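Inactive glucansucrase (Lactobacillus reuteri, PDB 5JBD) is an inactive glucansucrase of glycosyl hydrolase family 70, a large single-chain protein built round a TIM-barrel domain and carrying a bound calcium ion. Local coordinates at residues Y260-Y265 with G275-F280; N309-N314 with T628-V633; Y347-V352 with G363-N368; Y469-Q474 with S657-E662. All coordinates share one frame; numbering follows the deposited sequence.

Contact 1: residues Y260-Y265 with G275-F280; sequences YFLLNY and GNFDGF
Phe280 turns its ring edge to Leu262, whose CB lies in the ring plane 3.8 Å from Phe280 CE1; Leu263 meets the same ring obliquely, with CG 3.7 Å from Phe280 CZ. The Phe277 ring has Leu262 O near its plane, 3.4 Å from Phe277 CD2. At the Tyr265 ring the edge is shared by Gly275 O and Phe261 CE2, both in plane. One face of the Tyr260 ring carries Asn264 ND2, offset toward the rim, and that same amide nitrogen donates to Tyr260 O over 3.0 Å (163°). Although the Leu263 side chain sets off away from 275-280, CG stands anti to its own carbonyl carbon (chi1 -67°) and comes to lie crosswise to Phe280. After helix 249-263 the chain passes through the short helix 265-269 and a loop into strand 279-282 of the parallel TIM barrel; the contact joins the helix end to the lead-in and start of that strand. Phe277 N donates to Leu262 O (3.2 Å, 145°) at the helix end, and Leu263 CA makes a C-H...O contact of 3.4 Å with Phe277 O. Asn276 CB rests 3.5 Å from Leu263 O; in the modelled conformer its amide bonds Lys267 N, in helix 265-269, and Pro273 O. Helix 291-304 and strand 743-748 also touch Phe280, while Asp278 OD2 accepts from His738 and Val744 N.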
loop_
_atom_site.group_PDB
_atom_site.type_symbol
_atom_site.label_atom_id
_atom_site.label_comp_id
_atom_site.label_asym_id
_atom_site.label_seq_id
_atom_site.Cartn_x
_atom_site.Cartn_y
_atom_site.Cartn_z
ATOM N N TYR A 260 15.883 12.735 0.488
ATOM C CA TYR A 260 16.647 13.756 1.191
ATOM C C TYR A 260 15.728 14.593 2.102
ATOM O O TYR A 260 16.083 14.901 3.245
ATOM C CB TYR A 260 17.424 14.650 0.202
ATOM C CG TYR A 260 18.216 15.744 0.887
ATOM C CD1 TYR A 260 19.448 15.478 1.488
ATOM C CD2 TYR A 260 17.705 17.036 0.982
ATOM C CE1 TYR A 260 20.153 16.474 2.148
ATOM C CE2 TYR A 260 18.405 18.041 1.628
ATOM C CZ TYR A 260 19.617 17.763 2.205
ATOM O OH TYR A 260 20.287 18.782 2.842
ATOM N N PHE A 261 14.542 14.927 1.598
ATOM C CA PHE A 261 13.536 15.682 2.362
ATOM C C PHE A 261 13.108 14.946 3.626
ATOM O O PHE A 261 13.140 15.496 4.730
ATOM C CB PHE A 261 12.322 15.944 1.458
ATOM C CG PHE A 261 11.150 16.607 2.137
ATOM C CD1 PHE A 261 11.137 17.977 2.360
ATOM C CD2 PHE A 261 10.025 15.862 2.491
ATOM C CE1 PHE A 261 10.040 18.595 2.957
ATOM C CE2 PHE A 261 8.925 16.474 3.077
ATOM C CZ PHE A 261 8.936 17.842 3.320
ATOM N N LEU A 262 12.739 13.684 3.465
ATOM C CA LEU A 262 12.283 12.876 4.600
ATOM C C LEU A 262 13.394 12.648 5.635
ATOM O O LEU A 262 13.135 12.693 6.836
ATOM C CB LEU A 262 11.690 11.559 4.116
ATOM C CG LEU A 262 10.394 11.707 3.304
ATOM C CD1 LEU A 262 10.067 10.399 2.633
ATOM C CD2 LEU A 262 9.225 12.192 4.162
ATOM N N LEU A 263 14.630 12.483 5.165
ATOM C CA LEU A 263 15.783 12.274 6.048
ATOM C C LEU A 263 16.217 13.536 6.794
ATOM O O LEU A 263 17.050 13.445 7.705
ATOM C CB LEU A 263 16.980 11.695 5.268
ATOM C CG LEU A 263 16.858 10.267 4.709
ATOM C CD1 LEU A 263 17.912 10.013 3.632
ATOM C CD2 LEU A 263 16.962 9.198 5.794
ATOM N N ASN A 264 15.663 14.696 6.410
ATOM C CA ASN A 264 15.905 15.970 7.070
ATOM C C ASN A 264 14.599 16.754 7.346
ATOM O O ASN A 264 14.626 17.984 7.440
ATOM C CB ASN A 264 16.844 16.802 6.183
ATOM C CG ASN A 264 18.222 16.194 6.089
ATOM O OD1 ASN A 264 19.024 16.338 6.996
ATOM N ND2 ASN A 264 18.485 15.485 5.012
ATOM N N TYR A 265 13.487 16.034 7.516
ATOM C CA TYR A 265 12.132 16.629 7.531
ATOM C C TYR A 265 11.970 17.860 8.438
ATOM O O TYR A 265 11.604 18.956 7.967
ATOM C CB TYR A 265 11.072 15.567 7.867
ATOM C CG TYR A 265 9.669 16.131 7.930
ATOM C CD1 TYR A 265 9.012 16.527 6.769
ATOM C CD2 TYR A 265 9.019 16.308 9.146
ATOM C CE1 TYR A 265 7.743 17.079 6.810
ATOM C CE2 TYR A 265 7.730 16.832 9.198
ATOM C CZ TYR A 265 7.100 17.210 8.023
ATOM O OH TYR A 265 5.851 17.775 8.052
ATOM N N GLY A 275 13.539 16.319 14.357
ATOM C CA GLY A 275 12.412 15.553 13.843
ATOM C C GLY A 275 12.642 15.072 12.425
ATOM O O GLY A 275 11.873 15.394 11.526
ATOM N N ASN A 276 13.681 14.261 12.255
ATOM C CA ASN A 276 14.133 13.793 10.961
ATOM C C ASN A 276 14.122 12.264 10.940
ATOM O O ASN A 276 14.575 11.637 11.899
ATOM C CB ASN A 276 15.572 14.307 10.751
ATOM C CG ASN A 276 15.731 15.815 11.053
ATOM O OD1 ASN A 276 15.128 16.672 10.410
ATOM N ND2 ASN A 276 16.560 16.132 12.043
ATOM N N PHE A 277 13.603 11.662 9.867
ATOM C CA PHE A 277 13.639 10.217 9.725
ATOM C C PHE A 277 15.096 9.731 9.543
ATOM O O PHE A 277 15.929 10.448 8.970
ATOM C CB PHE A 277 12.749 9.756 8.570
ATOM C CG PHE A 277 11.276 9.920 8.838
ATOM C CD1 PHE A 277 10.624 9.090 9.748
ATOM C CD2 PHE A 277 10.531 10.893 8.185
ATOM C CE1 PHE A 277 9.260 9.241 10.002
ATOM C CE2 PHE A 277 9.172 11.045 8.433
ATOM C CZ PHE A 277 8.532 10.217 9.341
ATOM N N ASP A 278 15.373 8.533 10.057
ATOM C CA ASP A 278 16.690 7.901 10.038
ATOM C C ASP A 278 16.860 6.916 8.885
ATOM O O ASP A 278 17.992 6.610 8.480
ATOM C CB ASP A 278 16.918 7.166 11.352
ATOM C CG ASP A 278 16.857 8.096 12.543
ATOM O OD1 ASP A 278 17.786 8.925 12.697
ATOM O OD2 ASP A 278 15.853 8.034 13.300
ATOM N N GLY A 279 15.751 6.402 8.373
ATOM C CA GLY A 279 15.782 5.430 7.298
ATOM C C GLY A 279 14.395 5.153 6.778
ATOM O O GLY A 279 13.450 5.871 7.136
ATOM N N PHE A 280 14.272 4.127 5.936
ATOM C CA PHE A 280 13.013 3.833 5.251
ATOM C C PHE A 280 12.527 2.400 5.348
ATOM O O PHE A 280 13.318 1.442 5.354
ATOM C CB PHE A 280 13.139 4.185 3.772
ATOM C CG PHE A 280 13.499 5.614 3.532
ATOM C CD1 PHE A 280 12.578 6.626 3.815
ATOM C CD2 PHE A 280 14.750 5.968 3.040
ATOM C CE1 PHE A 280 12.899 7.956 3.601
ATOM C CE2 PHE A 280 15.071 7.304 2.824
ATOM C CZ PHE A 280 14.150 8.296 3.102
#

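Contact 2: residues N309-N314 with T628-V633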
loop_
_atom_site.group_PDB
_atom_site.type_symbol
_atom_site.label_atom_id
_atom_site.label_comp_id
_atom_site.label_asym_id
_atom_site.label_seq_id
_atom_site.Cartn_x
_atom_site.Cartn_y
_atom_site.Cartn_z
ATOM N N ASN A 309 30.654 0.082 7.278
ATOM C CA ASN A 309 30.627 0.683 8.611
ATOM C C ASN A 309 29.293 0.287 9.273
ATOM O O ASN A 309 28.292 1.000 9.126
ATOM C CB ASN A 309 30.784 2.213 8.506
ATOM C CG ASN A 309 32.087 2.626 7.837
ATOM O OD1 ASN A 309 33.163 2.196 8.234
ATOM N ND2 ASN A 309 31.992 3.463 6.814
ATOM N N PRO A 310 29.261 -0.884 9.946
ATOM C CA PRO A 310 28.023 -1.411 10.541
ATOM C C PRO A 310 27.287 -0.467 11.481
ATOM O O PRO A 310 26.046 -0.456 11.478
ATOM C CB PRO A 310 28.503 -2.667 11.285
ATOM C CG PRO A 310 29.674 -3.132 10.492
ATOM C CD PRO A 310 30.362 -1.871 10.059
ATOM N N GLN A 311 28.027 0.344 12.244
ATOM C CA GLN A 311 27.394 1.313 13.143
ATOM C C GLN A 311 26.541 2.326 12.366
ATOM O O GLN A 311 25.392 2.601 12.752
ATOM C CB GLN A 311 28.445 2.034 14.012
ATOM C CG GLN A 311 27.900 3.039 15.045
ATOM C CD GLN A 311 26.992 2.409 16.099
ATOM O OE1 GLN A 311 25.791 2.699 16.142
ATOM N NE2 GLN A 311 27.551 1.528 16.938
ATOM N N ASN A 312 27.104 2.875 11.283
ATOM C CA ASN A 312 26.390 3.851 10.463
ATOM C C ASN A 312 25.239 3.190 9.695
ATOM O O ASN A 312 24.144 3.735 9.630
ATOM C CB ASN A 312 27.344 4.544 9.475
ATOM C CG ASN A 312 28.358 5.436 10.158
ATOM O OD1 ASN A 312 28.197 5.835 11.317
ATOM N ND2 ASN A 312 29.386 5.801 9.424
ATOM N N ALA A 313 25.491 2.014 9.123
ATOM C CA ALA A 313 24.442 1.282 8.396
ATOM C C ALA A 313 23.236 0.984 9.309
ATOM O O ALA A 313 22.096 1.290 8.963
ATOM C CB ALA A 313 24.991 -0.009 7.806
ATOM N N ASN A 314 23.514 0.450 10.484
ATOM C CA ASN A 314 22.461 0.056 11.443
ATOM C C ASN A 314 21.698 1.264 12.061
ATOM O O ASN A 314 20.496 1.174 12.299
ATOM C CB ASN A 314 23.033 -0.859 12.532
ATOM C CG ASN A 314 23.519 -2.215 11.989
ATOM O OD1 ASN A 314 23.474 -2.474 10.786
ATOM N ND2 ASN A 314 24.007 -3.077 12.884
ATOM N N THR A 628 24.513 -6.329 21.323
ATOM C CA THR A 628 25.870 -6.311 20.794
ATOM C C THR A 628 26.073 -5.001 20.012
ATOM O O THR A 628 25.270 -4.684 19.138
ATOM C CB THR A 628 26.138 -7.538 19.906
ATOM O OG1 THR A 628 26.076 -8.714 20.712
ATOM C CG2 THR A 628 27.513 -7.470 19.255
ATOM N N ASN A 629 27.122 -4.246 20.352
ATOM C CA ASN A 629 27.398 -2.959 19.693
ATOM C C ASN A 629 27.998 -3.213 18.303
ATOM O O ASN A 629 28.829 -4.115 18.121
ATOM C CB ASN A 629 28.326 -2.063 20.532
ATOM C CG ASN A 629 27.723 -1.661 21.884
ATOM O OD1 ASN A 629 28.450 -1.560 22.878
ATOM N ND2 ASN A 629 26.403 -1.437 21.938
ATOM N N ALA A 630 27.538 -2.443 17.322
ATOM C CA ALA A 630 27.971 -2.615 15.931
ATOM C C ALA A 630 29.469 -2.361 15.706
ATOM O O ALA A 630 30.030 -2.872 14.742
ATOM C CB ALA A 630 27.134 -1.729 15.005
ATOM N N SER A 631 30.101 -1.575 16.582
ATOM C CA SER A 631 31.550 -1.353 16.529
ATOM C C SER A 631 32.350 -2.627 16.817
ATOM O O SER A 631 33.526 -2.699 16.486
ATOM C CB SER A 631 31.976 -0.239 17.500
ATOM O OG SER A 631 31.762 -0.610 18.854
ATOM N N ASP A 632 31.706 -3.631 17.430
ATOM C CA ASP A 632 32.370 -4.891 17.823
ATOM C C ASP A 632 32.127 -6.100 16.916
ATOM O O ASP A 632 32.535 -7.222 17.265
ATOM C CB ASP A 632 31.964 -5.243 19.263
ATOM C CG ASP A 632 32.376 -4.173 20.257
ATOM O OD1 ASP A 632 33.445 -3.550 20.062
ATOM O OD2 ASP A 632 31.623 -3.934 21.215
ATOM N N VAL A 633 31.492 -5.897 15.761
ATOM C CA VAL A 633 31.263 -7.002 14.830
ATOM C C VAL A 633 32.165 -6.818 13.622
ATOM O O VAL A 633 32.790 -5.771 13.467
ATOM C CB VAL A 633 29.784 -7.121 14.400
ATOM C CG1 VAL A 633 28.925 -7.464 15.608
ATOM C CG2 VAL A 633 29.279 -5.849 13.711
#
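Ala630 points its methyl group at the first turn of helix 310-315 and is the centre of the contact. CB lies 3.6 Å from Gln311 N and the same distance from Gln311 CA, so the methyl meets helix backbone more closely than side chains. Pro310 and Asn314, one helical turn apart, both direct their side chains toward the 628-633 loop and meet this methyl from different sides: Pro310 CB is 4.1 Å from Ala630 CB, and the amide end of Asn314, at ND2, is 4.0 Å from it. Gln311, its CG anti to the backbone N (chi1 -177°) and its chain bent beyond that, brings its amide group round beside Ala630, in the more exposed part of the contact. Pro310 CB also lies 3.8 Å from Ala630 O. Val633, a few residues further along the loop, faces the proline as well: with CG1 anti to the carbonyl carbon (chi1 -64°), CG2 falls between the backbone N and the carbonyl carbon and comes to 4.1 Å from Pro310 CB. No hydrogen bond crosses between the segments; the contact is small and made by van der Waals packing. On the loop side a single turn of 3-10 helix, 630-632, with Asp632 N bonded to Asn629 O, presents the methyl. The site lies where helix 310-315, just ahead of barrel strand 319-320, meets the chain returning from strand 612-618; helix 645-648 lines the same cluster, with Ala646 against Ala630 and Val633 and Leu647 against Asn314.

Contact 3: residues Y347-V352 with G363-N368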
loop_
_atom_site.group_PDB
_atom_site.type_symbol
_atom_site.label_atom_id
_atom_site.label_comp_id
_atom_site.label_asym_id
_atom_site.label_seq_id
_atom_site.Cartn_x
_atom_site.Cartn_y
_atom_site.Cartn_z
ATOM N N TYR A 347 4.416 -17.175 6.417
ATOM C CA TYR A 347 3.552 -18.249 5.937
ATOM C C TYR A 347 3.785 -19.545 6.719
ATOM O O TYR A 347 2.835 -20.247 7.040
ATOM C CB TYR A 347 3.665 -18.459 4.424
ATOM C CG TYR A 347 3.097 -17.283 3.661
ATOM C CD1 TYR A 347 1.721 -17.001 3.684
ATOM C CD2 TYR A 347 3.938 -16.399 2.971
ATOM C CE1 TYR A 347 1.203 -15.888 3.020
ATOM C CE2 TYR A 347 3.431 -15.293 2.304
ATOM C CZ TYR A 347 2.065 -15.040 2.331
ATOM O OH TYR A 347 1.585 -13.938 1.667
ATOM N N THR A 348 5.035 -19.823 7.074
ATOM C CA THR A 348 5.353 -20.998 7.878
ATOM C C THR A 348 4.711 -20.919 9.269
ATOM O O THR A 348 4.075 -21.881 9.728
ATOM C CB THR A 348 6.878 -21.194 7.973
ATOM O OG1 THR A 348 7.387 -21.507 6.665
ATOM C CG2 THR A 348 7.236 -22.323 8.927
ATOM N N LEU A 349 4.882 -19.792 9.931
ATOM C CA LEU A 349 4.240 -19.574 11.226
ATOM C C LEU A 349 2.726 -19.803 11.136
ATOM O O LEU A 349 2.164 -20.516 11.968
ATOM C CB LEU A 349 4.525 -18.172 11.748
ATOM C CG LEU A 349 5.955 -17.916 12.237
ATOM C CD1 LEU A 349 6.213 -16.421 12.380
ATOM C CD2 LEU A 349 6.239 -18.620 13.559
ATOM N N GLU A 350 2.083 -19.234 10.115
ATOM C CA GLU A 350 0.627 -19.395 9.947
ATOM C C GLU A 350 0.212 -20.823 9.565
ATOM O O GLU A 350 -0.788 -21.345 10.100
ATOM C CB GLU A 350 0.054 -18.370 8.955
ATOM C CG GLU A 350 0.213 -16.919 9.437
ATOM C CD GLU A 350 -0.984 -16.011 9.156
ATOM O OE1 GLU A 350 -1.640 -16.172 8.104
ATOM O OE2 GLU A 350 -1.238 -15.102 9.987
ATOM N N ASN A 351 0.976 -21.467 8.671
ATOM C CA ASN A 351 0.624 -22.810 8.237
ATOM C C ASN A 351 0.886 -23.848 9.333
ATOM O O ASN A 351 0.194 -24.857 9.386
ATOM C CB ASN A 351 1.365 -23.247 6.947
ATOM C CG ASN A 351 1.039 -22.394 5.718
ATOM O OD1 ASN A 351 1.757 -22.411 4.684
ATOM N ND2 ASN A 351 -0.028 -21.675 5.802
ATOM N N VAL A 352 1.874 -23.612 10.202
ATOM C CA VAL A 352 2.249 -24.583 11.249
ATOM C C VAL A 352 1.467 -24.370 12.539
ATOM O O VAL A 352 0.993 -25.337 13.139
ATOM C CB VAL A 352 3.761 -24.540 11.552
ATOM C CG1 VAL A 352 4.143 -25.397 12.755
ATOM C CG2 VAL A 352 4.555 -24.989 10.338
ATOM N N GLY A 363 8.299 -29.146 12.450
ATOM C CA GLY A 363 9.645 -29.040 11.880
ATOM C C GLY A 363 9.835 -28.010 10.772
ATOM O O GLY A 363 10.970 -27.608 10.488
ATOM N N ASN A 364 8.748 -27.604 10.122
ATOM C CA ASN A 364 8.807 -26.527 9.128
ATOM C C ASN A 364 9.343 -25.207 9.701
ATOM O O ASN A 364 9.935 -24.437 8.971
ATOM C CB ASN A 364 7.448 -26.291 8.464
ATOM C CG ASN A 364 7.053 -27.397 7.500
ATOM O OD1 ASN A 364 7.586 -28.500 7.536
ATOM N ND2 ASN A 364 6.080 -27.104 6.641
ATOM N N LEU A 365 9.160 -24.956 10.992
ATOM C CA LEU A 365 9.750 -23.766 11.643
ATOM C C LEU A 365 11.291 -23.736 11.587
ATOM O O LEU A 365 11.904 -22.669 11.667
ATOM C CB LEU A 365 9.295 -23.673 13.102
ATOM C CG LEU A 365 7.787 -23.502 13.339
ATOM C CD1 LEU A 365 7.396 -23.835 14.764
ATOM C CD2 LEU A 365 7.346 -22.093 12.981
ATOM N N ILE A 366 11.903 -24.909 11.452
ATOM C CA ILE A 366 13.338 -25.040 11.392
ATOM C C ILE A 366 13.853 -24.698 9.998
ATOM O O ILE A 366 14.842 -23.976 9.861
ATOM C CB ILE A 366 13.790 -26.485 11.758
ATOM C CG1 ILE A 366 13.297 -26.874 13.156
ATOM C CG2 ILE A 366 15.315 -26.589 11.709
ATOM C CD1 ILE A 366 13.458 -28.340 13.521
ATOM N N THR A 367 13.168 -25.206 8.974
ATOM C CA THR A 367 13.681 -25.188 7.603
ATOM C C THR A 367 13.040 -24.174 6.636
ATOM O O THR A 367 13.683 -23.770 5.668
ATOM C CB THR A 367 13.481 -26.570 6.969
ATOM O OG1 THR A 367 12.096 -26.911 7.018
ATOM C CG2 THR A 367 14.262 -27.635 7.731
ATOM N N ASN A 368 11.784 -23.779 6.874
ATOM C CA ASN A 368 11.001 -23.054 5.847
ATOM C C ASN A 368 10.997 -21.545 6.114
ATOM O O ASN A 368 9.985 -20.936 6.476
ATOM C CB ASN A 368 9.608 -23.677 5.701
ATOM C CG ASN A 368 9.665 -25.119 5.182
ATOM O OD1 ASN A 368 10.742 -25.673 4.934
ATOM N ND2 ASN A 368 8.504 -25.725 5.001
HETATM O O HOH W 1 6.461 -23.583 5.488
#
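Thr348 OG1 is approached from several directions: Asn368 O (2.7 Å) and Gly344 O, one turn back in its own helix, both lie within reach of its single proton, and it accepts from a water at 2.6 Å. That water in turn accepts a hydrogen bond from Asn368 ND2 (3.0 Å), so the Asn368 side chain is linked to the threonine through water, with its carbonyl a close, possible second partner. On the other branch, Thr348 CG2, anti to the backbone N, rests 3.4 Å from Asn364 O. Further along helix 343-354, Val352 straddles two residues, with CG2 3.7 Å from Asn364 CB and CG1 4.1 Å from Leu365 CD1. Leu349 and Leu365 cross at about a right angle, CD2 to CD2, 3.7 Å apart. The helix thus packs on the short helix 364-367 that follows its connecting loop. Leu365 reaches on to Met503 and Leu511 in two strands of the antiparallel sheet, while Leu349 lies against helix 446-455. An apolar seam of leucine, valine and methyl groups is therefore closed at one end by a polar group: the hydroxyl lies close to the carbonyl of Asn368, just past helix 364-367, and is joined through water to its amide.

Contact 4: residues Y469-Q474 with S657-E662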
loop_
_atom_site.group_PDB
_atom_site.type_symbol
_atom_site.label_atom_id
_atom_site.label_comp_id
_atom_site.label_asym_id
_atom_site.label_seq_id
_atom_site.Cartn_x
_atom_site.Cartn_y
_atom_site.Cartn_z
ATOM N N TYR A 469 -2.604 -3.804 20.678
ATOM C CA TYR A 469 -3.766 -2.955 20.962
ATOM C C TYR A 469 -4.929 -3.321 20.050
ATOM O O TYR A 469 -4.712 -3.777 18.913
ATOM C CB TYR A 469 -3.392 -1.467 20.782
ATOM C CG TYR A 469 -2.305 -1.039 21.748
ATOM C CD1 TYR A 469 -2.623 -0.627 23.054
ATOM C CD2 TYR A 469 -0.953 -1.094 21.379
ATOM C CE1 TYR A 469 -1.622 -0.272 23.961
ATOM C CE2 TYR A 469 0.050 -0.736 22.273
ATOM C CZ TYR A 469 -0.272 -0.334 23.555
ATOM O OH TYR A 469 0.730 0.013 24.439
ATOM N N ASN A 470 -6.155 -3.111 20.545
ATOM C CA ASN A 470 -7.352 -3.240 19.708
ATOM C C ASN A 470 -7.341 -2.113 18.691
ATOM O O ASN A 470 -7.526 -0.944 19.031
ATOM C CB ASN A 470 -8.629 -3.212 20.548
ATOM C CG ASN A 470 -8.776 -4.438 21.432
ATOM O OD1 ASN A 470 -8.153 -5.478 21.199
ATOM N ND2 ASN A 470 -9.631 -4.327 22.454
ATOM N N GLU A 471 -7.094 -2.474 17.436
ATOM C CA GLU A 471 -6.618 -1.518 16.437
ATOM C C GLU A 471 -7.694 -0.608 15.842
ATOM O O GLU A 471 -7.342 0.375 15.193
ATOM C CB GLU A 471 -5.843 -2.249 15.335
ATOM C CG GLU A 471 -6.675 -3.129 14.407
ATOM C CD GLU A 471 -5.805 -4.200 13.737
ATOM O OE1 GLU A 471 -5.504 -5.211 14.388
ATOM O OE2 GLU A 471 -5.404 -4.013 12.575
ATOM N N THR A 472 -8.981 -0.929 16.052
ATOM C CA THR A 472 -10.080 -0.033 15.633
ATOM C C THR A 472 -10.502 0.973 16.707
ATOM O O THR A 472 -11.270 1.880 16.397
ATOM C CB THR A 472 -11.335 -0.807 15.193
ATOM O OG1 THR A 472 -11.846 -1.541 16.301
ATOM C CG2 THR A 472 -11.011 -1.766 14.052
ATOM N N ALA A 473 -10.030 0.832 17.951
ATOM C CA ALA A 473 -10.309 1.834 18.976
ATOM C C ALA A 473 -9.385 3.039 18.778
ATOM O O ALA A 473 -8.503 3.031 17.916
ATOM C CB ALA A 473 -10.139 1.253 20.373
ATOM N N GLN A 474 -9.601 4.085 19.568
ATOM C CA GLN A 474 -8.688 5.227 19.564
ATOM C C GLN A 474 -7.263 4.768 19.934
ATOM O O GLN A 474 -7.071 3.740 20.609
ATOM C CB GLN A 474 -9.192 6.335 20.500
ATOM C CG GLN A 474 -10.433 7.046 19.979
ATOM C CD GLN A 474 -10.168 7.853 18.731
ATOM O OE1 GLN A 474 -9.310 8.732 18.721
ATOM N NE2 GLN A 474 -10.919 7.577 17.670
ATOM N N SER A 657 -2.396 0.610 11.870
ATOM C CA SER A 657 -3.296 -0.320 11.190
ATOM C C SER A 657 -4.057 0.459 10.118
ATOM O O SER A 657 -4.338 1.647 10.297
ATOM C CB SER A 657 -4.306 -0.911 12.198
ATOM O OG SER A 657 -5.406 -1.549 11.536
ATOM N N LEU A 658 -4.445 -0.213 9.039
ATOM C CA LEU A 658 -5.360 0.379 8.065
ATOM C C LEU A 658 -6.719 0.752 8.691
ATOM O O LEU A 658 -7.377 1.689 8.227
ATOM C CB LEU A 658 -5.606 -0.586 6.892
ATOM C CG LEU A 658 -4.410 -1.037 6.059
ATOM C CD1 LEU A 658 -4.856 -1.959 4.931
ATOM C CD2 LEU A 658 -3.674 0.155 5.467
ATOM N N PHE A 659 -7.123 0.031 9.732
ATOM C CA PHE A 659 -8.440 0.191 10.371
ATOM C C PHE A 659 -8.399 1.089 11.599
ATOM O O PHE A 659 -9.351 1.147 12.382
ATOM C CB PHE A 659 -8.985 -1.184 10.742
ATOM C CG PHE A 659 -9.070 -2.112 9.573
ATOM C CD1 PHE A 659 -10.157 -2.063 8.708
ATOM C CD2 PHE A 659 -8.045 -3.025 9.316
ATOM C CE1 PHE A 659 -10.236 -2.908 7.615
ATOM C CE2 PHE A 659 -8.117 -3.879 8.224
ATOM C CZ PHE A 659 -9.214 -3.823 7.371
ATOM N N GLN A 660 -7.293 1.805 11.748
ATOM C CA GLN A 660 -7.142 2.811 12.770
ATOM C C GLN A 660 -8.200 3.885 12.491
ATOM O O GLN A 660 -8.369 4.287 11.344
ATOM C CB GLN A 660 -5.725 3.380 12.688
ATOM C CG GLN A 660 -5.274 4.172 13.892
ATOM C CD GLN A 660 -3.864 4.702 13.723
ATOM O OE1 GLN A 660 -2.978 4.029 13.172
ATOM N NE2 GLN A 660 -3.645 5.911 14.206
ATOM N N PRO A 661 -8.943 4.310 13.520
ATOM C CA PRO A 661 -10.000 5.305 13.298
ATOM C C PRO A 661 -9.460 6.733 13.157
ATOM O O PRO A 661 -8.333 7.014 13.564
ATOM C CB PRO A 661 -10.831 5.201 14.575
ATOM C CG PRO A 661 -9.826 4.892 15.626
ATOM C CD PRO A 661 -8.834 3.948 14.945
ATOM N N GLU A 662 -10.277 7.627 12.601
ATOM C CA GLU A 662 -9.975 9.055 12.643
ATOM C C GLU A 662 -9.998 9.483 14.118
ATOM O O GLU A 662 -10.834 8.998 14.884
ATOM C CB GLU A 662 -10.988 9.849 11.815
ATOM C CG GLU A 662 -10.904 9.600 10.312
ATOM C CD GLU A 662 -9.653 10.179 9.642
ATOM O OE1 GLU A 662 -8.982 11.067 10.219
ATOM O OE2 GLU A 662 -9.347 9.763 8.502
#
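Glu471 reaches Ser657 with its carboxylate: Ser657 OG donates to OE2 over 2.7 Å, on the anti side and 17° out of the carboxylate plane. CG sits between the backbone N and carbonyl carbon (chi1 70°), and the chain runs extended beyond it. Tyr464 OH also bonds OE2, while Arg395 forms a salt bridge to OE1. Ser657 OG meanwhile accepts from Phe659 N (2.9 Å), an ST turn. The backbones of the two loops touch reciprocally through C-H...O contacts, Gln660 CA to Glu471 O at 3.4 Å and Thr472 CA to Phe659 O at 3.5 Å. The Thr472 and Phe659 side chains cross obliquely, CG2 3.9 Å from Phe659 CB, the threonine hydroxyl turned to Tyr431. Ala473, closing the type I turn begun at Asn470, sets its O 3.1 Å from Pro661 CD. Gln474 starts away from 657-662, but its bent chain returns the amide, and NE2 donates almost straight to Glu662 O (3.1 Å, 170°) while lying against Pro661 CG; OE1 accepts from Thr664 N. One loop follows strand 460-464 after the short helix 465-468, the other strand 652-654, and both lie at the C-terminal end of the barrel. Between two hydrogen-bonded ends the proline ring packs on carbonyl oxygens, and the shared serine hydroxyl couples the Glu471 carboxylate to the turn of the other loop.

How the contacts relate
All four contacts fall within the family 70 range, yet none touches another. Along the chain contact 1 closes before the others open; contact 2 joins residues more than 300 positions apart, with contact 3 wholly between its segments and contact 4 alternating with it. Contacts 1 and 4, about 26 Å apart centre to centre, belong to the parallel barrel. Contact 2, centred about 20 Å from the centre of contact 1, sets 309-314, before strand 319-320, against 628-633, between strand 612-618 and helix 645-648. Contact 3, about 29 Å from contact 4 between centres, abuts the antiparallel sheet. Chain-distant strands 460-464 and 652-654 lie side by side in the barrel, so contacts 2 and 4 join parts far apart in sequence.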